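Local coordinates for SnoN,Epimerase SnoN (Streptomyces nogalater, PDB 5EP9), which probably serves as a non-heme iron, 2-oxoglutarate-dependent epimerase in the biosynthesis of nogalamycin, at residues 85-91 with 121-127; 172-178 with 204-210. One frame throughout, in Å; residues are numbered along the deposited sequence.

Interaction 1: residues 85-91 with 121-127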
ATOM      1  N   ASP A  85      -0.864 -13.812  -3.654  1.00 34.43           N
ATOM      2  CA  ASP A  85      -2.342 -13.878  -3.774  1.00 34.34           C
ATOM      3  C   ASP A  85      -2.834 -12.677  -2.992  1.00 32.73           C
ATOM      4  O   ASP A  85      -2.236 -12.332  -1.947  1.00 30.77           O
ATOM      5  CB  ASP A  85      -2.901 -15.143  -3.174  1.00 37.02           C
ATOM      6  CG  ASP A  85      -2.522 -16.406  -3.979  1.00 40.93           C
ATOM      7  OD1 ASP A  85      -3.047 -16.634  -5.106  1.00 42.92           O
ATOM      8  OD2 ASP A  85      -1.656 -17.167  -3.453  1.00 47.49           O
ATOM      9  N   TYR A  86      -3.902 -12.057  -3.475  1.00 30.81           N
ATOM     10  CA  TYR A  86      -4.453 -10.939  -2.775  1.00 31.24           C
ATOM     11  C   TYR A  86      -5.943 -10.867  -2.903  1.00 31.23           C
ATOM     12  O   TYR A  86      -6.567 -11.371  -3.868  1.00 31.29           O
ATOM     13  CB  TYR A  86      -3.826  -9.616  -3.202  1.00 31.80           C
ATOM     14  CG  TYR A  86      -4.075  -9.224  -4.606  1.00 34.24           C
ATOM     15  CD1 TYR A  86      -3.294  -9.749  -5.654  1.00 37.10           C
ATOM     16  CD2 TYR A  86      -5.065  -8.322  -4.920  1.00 36.52           C
ATOM     17  CE1 TYR A  86      -3.519  -9.341  -6.962  1.00 38.96           C
ATOM     18  CE2 TYR A  86      -5.319  -7.918  -6.230  1.00 39.92           C
ATOM     19  CZ  TYR A  86      -4.545  -8.432  -7.252  1.00 40.29           C
ATOM     20  OH  TYR A  86      -4.848  -7.995  -8.518  1.00 39.23           O
ATOM     21  N   VAL A  87      -6.513 -10.314  -1.887  1.00 29.78           N
ATOM     22  CA  VAL A  87      -7.936  -9.992  -1.921  1.00 31.32           C
ATOM     23  C   VAL A  87      -8.014  -8.541  -2.353  1.00 30.61           C
ATOM     24  O   VAL A  87      -7.555  -7.663  -1.633  1.00 29.35           O
ATOM     25  CB  VAL A  87      -8.643 -10.216  -0.544  1.00 31.80           C
ATOM     26  CG1 VAL A  87     -10.142  -9.878  -0.638  1.00 33.21           C
ATOM     27  CG2 VAL A  87      -8.445 -11.628  -0.102  1.00 33.29           C
ATOM     28  N   ALA A  88      -8.667  -8.305  -3.488  1.00 32.09           N
ATOM     29  CA  ALA A  88      -8.778  -6.973  -4.133  1.00 33.03           C
ATOM     30  C   ALA A  88      -9.928  -6.194  -3.512  1.00 34.06           C
ATOM     31  O   ALA A  88     -10.950  -6.767  -3.148  1.00 31.93           O
ATOM     32  CB  ALA A  88      -9.092  -7.124  -5.612  1.00 33.80           C
ATOM     33  N   ASP A  89      -9.678  -4.917  -3.302  1.00 34.74           N
ATOM     34  CA  ASP A  89     -10.686  -3.998  -2.790  1.00 36.97           C
ATOM     35  C   ASP A  89     -11.383  -4.571  -1.526  1.00 35.99           C
ATOM     36  O   ASP A  89     -12.619  -4.597  -1.432  1.00 34.97           O
ATOM     37  CB  ASP A  89     -11.704  -3.733  -3.888  1.00 42.40           C
ATOM     38  CG  ASP A  89     -11.071  -3.140  -5.159  1.00 47.76           C
ATOM     39  OD1 ASP A  89     -10.547  -1.990  -5.096  1.00 46.70           O
ATOM     40  OD2 ASP A  89     -11.011  -3.904  -6.183  1.00 52.00           O
ATOM     41  N   ALA A  90     -10.571  -5.060  -0.606  1.00 33.08           N
ATOM     42  CA  ALA A  90     -11.059  -5.871   0.493  1.00 34.24           C
ATOM     43  C   ALA A  90     -12.001  -5.130   1.428  1.00 35.01           C
ATOM     44  O   ALA A  90     -12.939  -5.724   1.984  1.00 36.57           O
ATOM     45  CB  ALA A  90      -9.908  -6.432   1.253  1.00 33.15           C
ATOM     46  N   GLN A  91     -11.832  -3.825   1.441  1.00 34.54           N
ATOM     47  CA  GLN A  91     -12.689  -2.957   2.213  1.00 36.40           C
ATOM     48  C   GLN A  91     -14.109  -2.883   1.764  1.00 38.47           C
ATOM     49  O   GLN A  91     -14.910  -2.510   2.510  1.00 38.42           O
ATOM     50  CB  GLN A  91     -12.131  -1.557   2.327  1.00 36.37           C
ATOM     51  CG  GLN A  91     -12.418  -0.603   1.159  1.00 37.00           C
ATOM     52  CD  GLN A  91     -11.563  -0.853  -0.111  1.00 36.08           C
ATOM     53  OE1 GLN A  91     -10.744  -1.729  -0.168  1.00 36.54           O
ATOM     54  NE2 GLN A  91     -11.819  -0.088  -1.112  1.00 37.95           N
ATOM     55  N   PHE A 121      -8.243   5.015  -1.301  1.00 30.64           N
ATOM     56  CA  PHE A 121      -8.446   4.526  -2.675  1.00 30.78           C
ATOM     57  C   PHE A 121      -8.766   3.067  -2.702  1.00 30.89           C
ATOM     58  O   PHE A 121      -9.722   2.609  -3.334  1.00 33.37           O
ATOM     59  CB  PHE A 121      -7.201   4.796  -3.577  1.00 29.91           C
ATOM     60  CG  PHE A 121      -7.338   4.218  -4.961  1.00 30.13           C
ATOM     61  CD1 PHE A 121      -8.316   4.672  -5.818  1.00 31.80           C
ATOM     62  CD2 PHE A 121      -6.451   3.269  -5.421  1.00 30.10           C
ATOM     63  CE1 PHE A 121      -8.432   4.168  -7.082  1.00 32.38           C
ATOM     64  CE2 PHE A 121      -6.554   2.740  -6.698  1.00 30.30           C
ATOM     65  CZ  PHE A 121      -7.559   3.183  -7.515  1.00 31.59           C
ATOM     66  N   LYS A 122      -7.949   2.322  -2.013  1.00 32.12           N
ATOM     67  CA  LYS A 122      -8.238   0.865  -1.810  1.00 34.86           C
ATOM     68  C   LYS A 122      -7.399   0.223  -0.713  1.00 33.13           C
ATOM     69  O   LYS A 122      -6.317   0.747  -0.327  1.00 32.37           O
ATOM     70  CB  LYS A 122      -7.989   0.083  -3.091  1.00 37.72           C
ATOM     71  CG  LYS A 122      -6.515   0.061  -3.403  1.00 40.35           C
ATOM     72  CD  LYS A 122      -6.224  -0.693  -4.676  1.00 43.09           C
ATOM     73  CE  LYS A 122      -4.750  -0.563  -4.804  1.00 44.83           C
ATOM     74  NZ  LYS A 122      -4.320  -1.373  -5.926  1.00 48.15           N
ATOM     75  N   LEU A 123      -7.924  -0.878  -0.169  1.00 30.69           N
ATOM     76  CA  LEU A 123      -7.143  -1.768   0.668  1.00 28.80           C
ATOM     77  C   LEU A 123      -7.081  -3.136   0.047  1.00 29.32           C
ATOM     78  O   LEU A 123      -8.117  -3.685  -0.337  1.00 29.08           O
ATOM     79  CB  LEU A 123      -7.667  -1.836   2.063  1.00 28.60           C
ATOM     80  CG  LEU A 123      -6.825  -2.701   3.055  1.00 27.73           C
ATOM     81  CD1 LEU A 123      -6.809  -2.138   4.448  1.00 28.74           C
ATOM     82  CD2 LEU A 123      -7.264  -4.164   3.098  1.00 28.39           C
ATOM     83  N   GLU A 124      -5.889  -3.707   0.029  1.00 29.40           N
ATOM     84  CA  GLU A 124      -5.724  -5.151  -0.331  1.00 31.46           C
ATOM     85  C   GLU A 124      -5.187  -6.018   0.779  1.00 29.94           C
ATOM     86  O   GLU A 124      -4.397  -5.562   1.568  1.00 30.25           O
ATOM     87  CB  GLU A 124      -4.843  -5.273  -1.560  1.00 31.23           C
ATOM     88  CG  GLU A 124      -5.494  -4.666  -2.815  1.00 34.87           C
ATOM     89  CD  GLU A 124      -4.490  -4.569  -4.026  1.00 37.63           C
ATOM     90  OE1 GLU A 124      -3.259  -4.703  -3.833  1.00 40.69           O
ATOM     91  OE2 GLU A 124      -4.940  -4.456  -5.170  1.00 37.19           O
ATOM     92  N   VAL A 125      -5.584  -7.285   0.823  1.00 29.90           N
ATOM     93  CA  VAL A 125      -5.012  -8.229   1.737  1.00 28.08           C
ATOM     94  C   VAL A 125      -3.976  -9.029   0.974  1.00 28.52           C
ATOM     95  O   VAL A 125      -4.345  -9.638  -0.001  1.00 28.80           O
ATOM     96  CB  VAL A 125      -6.083  -9.177   2.287  1.00 29.00           C
ATOM     97  CG1 VAL A 125      -5.504 -10.240   3.198  1.00 28.77           C
ATOM     98  CG2 VAL A 125      -7.161  -8.417   3.043  1.00 29.70           C
ATOM     99  N   LEU A 126      -2.736  -9.121   1.476  1.00 27.53           N
ATOM    100  CA  LEU A 126      -1.662  -9.751   0.713  1.00 29.44           C
ATOM    101  C   LEU A 126      -1.183 -11.008   1.384  1.00 29.35           C
ATOM    102  O   LEU A 126      -0.990 -11.020   2.566  1.00 27.93           O
ATOM    103  CB  LEU A 126      -0.478  -8.817   0.477  1.00 29.80           C
ATOM    104  CG  LEU A 126      -0.819  -7.429  -0.030  1.00 30.78           C
ATOM    105  CD1 LEU A 126       0.465  -6.613  -0.181  1.00 31.42           C
ATOM    106  CD2 LEU A 126      -1.523  -7.472  -1.352  1.00 30.94           C
ATOM    107  N   LEU A 127      -0.985 -12.041   0.584  1.00 29.54           N
ATOM    108  CA  LEU A 127      -0.437 -13.317   1.018  1.00 30.04           C
ATOM    109  C   LEU A 127       0.733 -13.773   0.101  1.00 29.19           C
ATOM    110  O   LEU A 127       0.563 -13.901  -1.092  1.00 29.40           O
ATOM    111  CB  LEU A 127      -1.522 -14.366   0.922  1.00 32.82           C
ATOM    112  CG  LEU A 127      -1.138 -15.828   1.128  1.00 34.65           C
ATOM    113  CD1 LEU A 127      -0.640 -16.070   2.542  1.00 36.32           C
ATOM    114  CD2 LEU A 127      -2.318 -16.748   0.799  1.00 35.28           C
TER
HETATM  115  O   HOH W   1     -10.258   1.332  -5.914  1.00 38.63           O
HETATM  116  O   HOH W   2      -7.748  -3.895  -4.876  1.00 44.42           O
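Gln-91 sets CG between its backbone N and carbonyl carbon (chi1 84°) and bends its chain at chi2 (-76°), which turns the amide back on the neighbouring strand, where OE1 accepts the N-H of Leu-123 (Gln-91 OE1 to Leu-123 N 2.9 Å). The donor sits 58° above the amide's C=O plane. Strands 82-87 and 118-128 are antiparallel neighbours in the larger sheet of the cupin-type fold, and both segments belong to the 14-202 part of the fused construct. Backbone bonds run both ways at the pairs Asp-85/Leu-127 and Val-87/Val-125. Beyond Val-87 the backbone of 85-91 leaves the strand, and Ala-90 N-H reaches Leu-123 O. With an alanine in place of Gln-91, Leu-123 N-H would probably be left without this acceptor, and the turn would be less firmly tied to the strand. Val-87 and Val-125 lie side by side, CB to CB 4.0 Å, and both touch Leu-68 of helix 54-70; Ala-90 CB adds to this face, 3.8 Å from Val-125 CG2. On the other face Leu-126 CD2 packs on Tyr-86 CB at 3.7 Å, while the Leu-126 side chain also touches the bound 2-oxoglutarate. The Tyr-86 ring runs alongside the Glu-124 carboxylate, CE2 to OE2 3.6 Å, their planes inclined. Glu-124 OE2 also forms a salt bridge with Lys-122 NZ (3.2 Å), its hydrogen bond weak, and accepts from a water (2.9 Å from OE2) that in turn takes the N-H of Asp-89, its oxygen 2.7 Å from Asp-89 N.

Interaction 2: residues 172-178 with 204-210. With ACT (acetate ion), chain G.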
ATOM      1  N   CYS A 172      10.003  -9.592   3.465  1.00 26.48           N
ATOM      2  CA  CYS A 172       9.806  -8.204   3.784  1.00 27.17           C
ATOM      3  C   CYS A 172      10.188  -7.392   2.579  1.00 27.61           C
ATOM      4  O   CYS A 172      10.788  -7.896   1.617  1.00 28.47           O
ATOM      5  CB  CYS A 172      10.578  -7.745   5.043  1.00 28.01           C
ATOM      6  SG  CYS A 172      12.360  -7.603   4.789  1.00 28.92           S
ATOM      7  N   MET A 173       9.913  -6.106   2.679  1.00 27.90           N
ATOM      8  CA  MET A 173      10.191  -5.145   1.577  1.00 29.47           C
ATOM      9  C   MET A 173      11.582  -4.527   1.643  1.00 28.21           C
ATOM     10  O   MET A 173      12.159  -4.407   2.714  1.00 28.34           O
ATOM     11  CB  MET A 173       9.117  -4.057   1.500  1.00 30.31           C
ATOM     12  CG  MET A 173       7.733  -4.678   1.162  1.00 33.41           C
ATOM     13  SD  MET A 173       6.651  -3.616   0.170  1.00 44.30           S
ATOM     14  CE  MET A 173       6.154  -2.713   1.556  1.00 40.83           C
ATOM     15  N   THR A 174      12.005  -4.078   0.470  1.00 27.12           N
ATOM     16  CA  THR A 174      13.210  -3.269   0.261  1.00 26.87           C
ATOM     17  C   THR A 174      12.805  -2.008  -0.471  1.00 26.81           C
ATOM     18  O   THR A 174      12.006  -2.058  -1.394  1.00 28.09           O
ATOM     19  CB  THR A 174      14.213  -4.069  -0.557  1.00 27.17           C
ATOM     20  OG1 THR A 174      14.585  -5.214   0.225  1.00 27.68           O
ATOM     21  CG2 THR A 174      15.476  -3.265  -0.955  1.00 26.71           C
ATOM     22  N   PHE A 175      13.378  -0.880  -0.053  1.00 26.13           N
ATOM     23  CA  PHE A 175      13.095   0.396  -0.620  1.00 26.20           C
ATOM     24  C   PHE A 175      14.372   1.055  -1.098  1.00 26.98           C
ATOM     25  O   PHE A 175      15.466   0.781  -0.555  1.00 25.71           O
ATOM     26  CB  PHE A 175      12.465   1.327   0.436  1.00 27.99           C
ATOM     27  CG  PHE A 175      11.220   0.777   1.067  1.00 28.79           C
ATOM     28  CD1 PHE A 175       9.990   0.984   0.521  1.00 31.12           C
ATOM     29  CD2 PHE A 175      11.305   0.090   2.225  1.00 30.09           C
ATOM     30  CE1 PHE A 175       8.799   0.478   1.145  1.00 31.59           C
ATOM     31  CE2 PHE A 175      10.172  -0.432   2.843  1.00 34.57           C
ATOM     32  CZ  PHE A 175       8.903  -0.219   2.286  1.00 32.62           C
ATOM     33  N   VAL A 176      14.289   1.904  -2.124  1.00 27.91           N
ATOM     34  CA  VAL A 176      15.529   2.656  -2.588  1.00 27.54           C
ATOM     35  C   VAL A 176      15.383   4.076  -2.140  1.00 28.33           C
ATOM     36  O   VAL A 176      14.568   4.820  -2.695  1.00 29.88           O
ATOM     37  CB  VAL A 176      15.642   2.634  -4.087  1.00 27.92           C
ATOM     38  CG1 VAL A 176      16.883   3.376  -4.514  1.00 28.52           C
ATOM     39  CG2 VAL A 176      15.715   1.214  -4.617  1.00 28.53           C
ATOM     40  N   PRO A 177      16.101   4.475  -1.092  1.00 28.41           N
ATOM     41  CA  PRO A 177      15.778   5.754  -0.488  1.00 28.18           C
ATOM     42  C   PRO A 177      16.102   6.858  -1.448  1.00 28.53           C
ATOM     43  O   PRO A 177      17.145   6.781  -2.159  1.00 28.54           O
ATOM     44  CB  PRO A 177      16.651   5.841   0.792  1.00 29.07           C
ATOM     45  CG  PRO A 177      17.470   4.634   0.782  1.00 30.01           C
ATOM     46  CD  PRO A 177      16.888   3.629  -0.168  1.00 28.43           C
ATOM     47  N   GLY A 178      15.272   7.904  -1.454  1.00 26.04           N
ATOM     48  CA  GLY A 178      15.496   9.024  -2.397  1.00 26.10           C
ATOM     49  C   GLY A 178      14.999   8.769  -3.808  1.00 26.38           C
ATOM     50  O   GLY A 178      15.003   9.679  -4.627  1.00 28.79           O
ATOM     51  N   MET A 204      22.374   3.295  -6.359  1.00 33.32           N
ATOM     52  CA  MET A 204      21.728   3.767  -5.135  1.00 35.41           C
ATOM     53  C   MET A 204      21.361   2.705  -4.027  1.00 32.64           C
ATOM     54  O   MET A 204      20.992   1.613  -4.336  1.00 32.74           O
ATOM     55  CB  MET A 204      20.378   4.423  -5.444  1.00 34.34           C
ATOM     56  CG  MET A 204      20.508   5.791  -6.167  1.00 36.47           C
ATOM     57  SD  MET A 204      18.841   6.298  -6.796  1.00 37.64           S
ATOM     58  CE  MET A 204      18.282   7.119  -5.197  1.00 36.24           C
ATOM     59  N   PRO A 205      21.635   3.057  -2.795  1.00 33.16           N
ATOM     60  CA  PRO A 205      21.633   1.994  -1.877  1.00 33.92           C
ATOM     61  C   PRO A 205      20.232   1.548  -1.595  1.00 32.74           C
ATOM     62  O   PRO A 205      19.268   2.275  -1.904  1.00 31.84           O
ATOM     63  CB  PRO A 205      22.242   2.577  -0.590  1.00 35.63           C
ATOM     64  CG  PRO A 205      22.260   4.029  -0.747  1.00 35.47           C
ATOM     65  CD  PRO A 205      22.394   4.241  -2.227  1.00 35.30           C
ATOM     66  N   ARG A 206      20.089   0.340  -1.135  1.00 31.07           N
ATOM     67  CA  ARG A 206      18.791  -0.222  -0.883  1.00 31.01           C
ATOM     68  C   ARG A 206      18.632  -0.683   0.526  1.00 30.12           C
ATOM     69  O   ARG A 206      19.541  -1.223   1.053  1.00 31.92           O
ATOM     70  CB  ARG A 206      18.585  -1.428  -1.783  1.00 33.58           C
ATOM     71  CG  ARG A 206      18.573  -1.029  -3.273  1.00 38.81           C
ATOM     72  CD  ARG A 206      19.733  -1.590  -3.909  1.00 40.79           C
ATOM     73  NE  ARG A 206      20.008  -1.142  -5.264  1.00 45.32           N
ATOM     74  CZ  ARG A 206      19.711  -1.835  -6.362  1.00 43.92           C
ATOM     75  NH1 ARG A 206      18.912  -2.907  -6.356  1.00 40.67           N
ATOM     76  NH2 ARG A 206      20.178  -1.414  -7.483  1.00 46.18           N
ATOM     77  N   VAL A 207      17.465  -0.485   1.099  1.00 27.64           N
ATOM     78  CA  VAL A 207      17.229  -0.728   2.498  1.00 28.56           C
ATOM     79  C   VAL A 207      16.088  -1.704   2.677  1.00 26.84           C
ATOM     80  O   VAL A 207      15.003  -1.480   2.249  1.00 26.71           O
ATOM     81  CB  VAL A 207      16.838   0.559   3.269  1.00 29.34           C
ATOM     82  CG1 VAL A 207      16.655   0.249   4.764  1.00 29.50           C
ATOM     83  CG2 VAL A 207      17.896   1.652   3.113  1.00 29.91           C
ATOM     84  N   THR A 208      16.433  -2.836   3.243  1.00 27.86           N
ATOM     85  CA  THR A 208      15.557  -3.919   3.511  1.00 28.02           C
ATOM     86  C   THR A 208      15.082  -3.734   4.935  1.00 27.52           C
ATOM     87  O   THR A 208      15.837  -3.586   5.869  1.00 26.83           O
ATOM     88  CB  THR A 208      16.310  -5.273   3.317  1.00 29.82           C
ATOM     89  OG1 THR A 208      16.711  -5.320   1.959  1.00 28.40           O
ATOM     90  CG2 THR A 208      15.361  -6.449   3.620  1.00 29.13           C
ATOM     91  N   VAL A 209      13.762  -3.822   5.084  1.00 28.18           N
ATOM     92  CA  VAL A 209      13.073  -3.469   6.330  1.00 28.63           C
ATOM     93  C   VAL A 209      12.231  -4.591   6.872  1.00 28.05           C
ATOM     94  O   VAL A 209      11.029  -4.643   6.634  1.00 28.29           O
ATOM     95  CB  VAL A 209      12.170  -2.261   6.098  1.00 28.87           C
ATOM     96  CG1 VAL A 209      11.527  -1.741   7.411  1.00 28.56           C
ATOM     97  CG2 VAL A 209      13.017  -1.142   5.491  1.00 28.84           C
ATOM     98  N   PRO A 210      12.825  -5.420   7.675  1.00 28.17           N
ATOM     99  CA  PRO A 210      11.971  -6.393   8.374  1.00 27.90           C
ATOM    100  C   PRO A 210      11.021  -5.707   9.376  1.00 28.45           C
ATOM    101  O   PRO A 210      11.346  -4.656   9.924  1.00 29.86           O
ATOM    102  CB  PRO A 210      12.948  -7.314   9.046  1.00 26.97           C
ATOM    103  CG  PRO A 210      14.207  -6.568   9.074  1.00 27.83           C
ATOM    104  CD  PRO A 210      14.230  -5.563   8.037  1.00 27.97           C
TER
HETATM  105  C   ACT G 303      15.590  -3.645  -4.545  1.00 39.48           C
HETATM  106  O   ACT G 303      15.124  -4.776  -4.692  1.00 40.08           O
HETATM  107  OXT ACT G 303      16.809  -3.499  -4.290  1.00 50.73           O
HETATM  108  CH3 ACT G 303      14.657  -2.479  -4.642  1.00 40.18           C
HETATM  109  O   HOH W   3       8.864  -4.668   4.902  1.00 31.64           O
HETATM  110  O   HOH W   4      19.381   5.270  -2.210  1.00 31.94           O
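The 2-oxoglutarate pocket is bordered by strand 173-175, whose Met-173 turns its end away from strand 207-209 to touch the co-substrate and Trp-160. Met-173 O, facing the partner strand, accepts from Val-209 N (2.9 Å); Phe-175 and Val-207 exchange backbone bonds in both directions. Thr-174 and Thr-208, a non-hydrogen-bonded pair, each place OG1 beside their own backbone N (chi1 -63° and -62°), which lets the hydroxyls meet: Thr-174 OG1 to Thr-208 OG1 2.7 Å. Cys-172 SG adds a close touch on Thr-208 CG2 (3.4 Å). Strand 207-209 is an outermost strand of the smaller sheet of this cupin-type fold, and here it belongs to the 203-305 part of the fused construct, its partner to the 14-202 part. On the face with Met-173, the Phe-175 ring receives Val-209 CG2 at its edge, Phe-175 CD2 to Val-209 CG2 3.9 Å, and stacks with Tyr-45. Pro-177 CG meets Val-207 CG2 (3.8 Å). Arg-206 bends at chi2; its NE donates in the guanidinium plane to Met-204 O (3.1 Å), and NH1 to OXT of an acetate, probably from the crystallisation liquor, that is also hydrogen-bonded to Ser-226 OG.

Interaction 1 comes first along the chain and closes before interaction 2 opens. Their centres lie about 23 Å apart on opposite sides of the chain's centre; the nearest atoms are about 7 Å apart, without touching. Each pairs antiparallel strands in a different sheet: 82-87 with 118-128 in the larger, 173-175 with 207-209 in the smaller. Together the sheets enclose the iron and 2-oxoglutarate, as in the double-stranded beta-helix of the cupin clan. The two contacts meet the pocket from different sheets, each contributing one residue near Trp-160, while the metal ligands His-142, Asp-144 and His-225 lie outside all four segments.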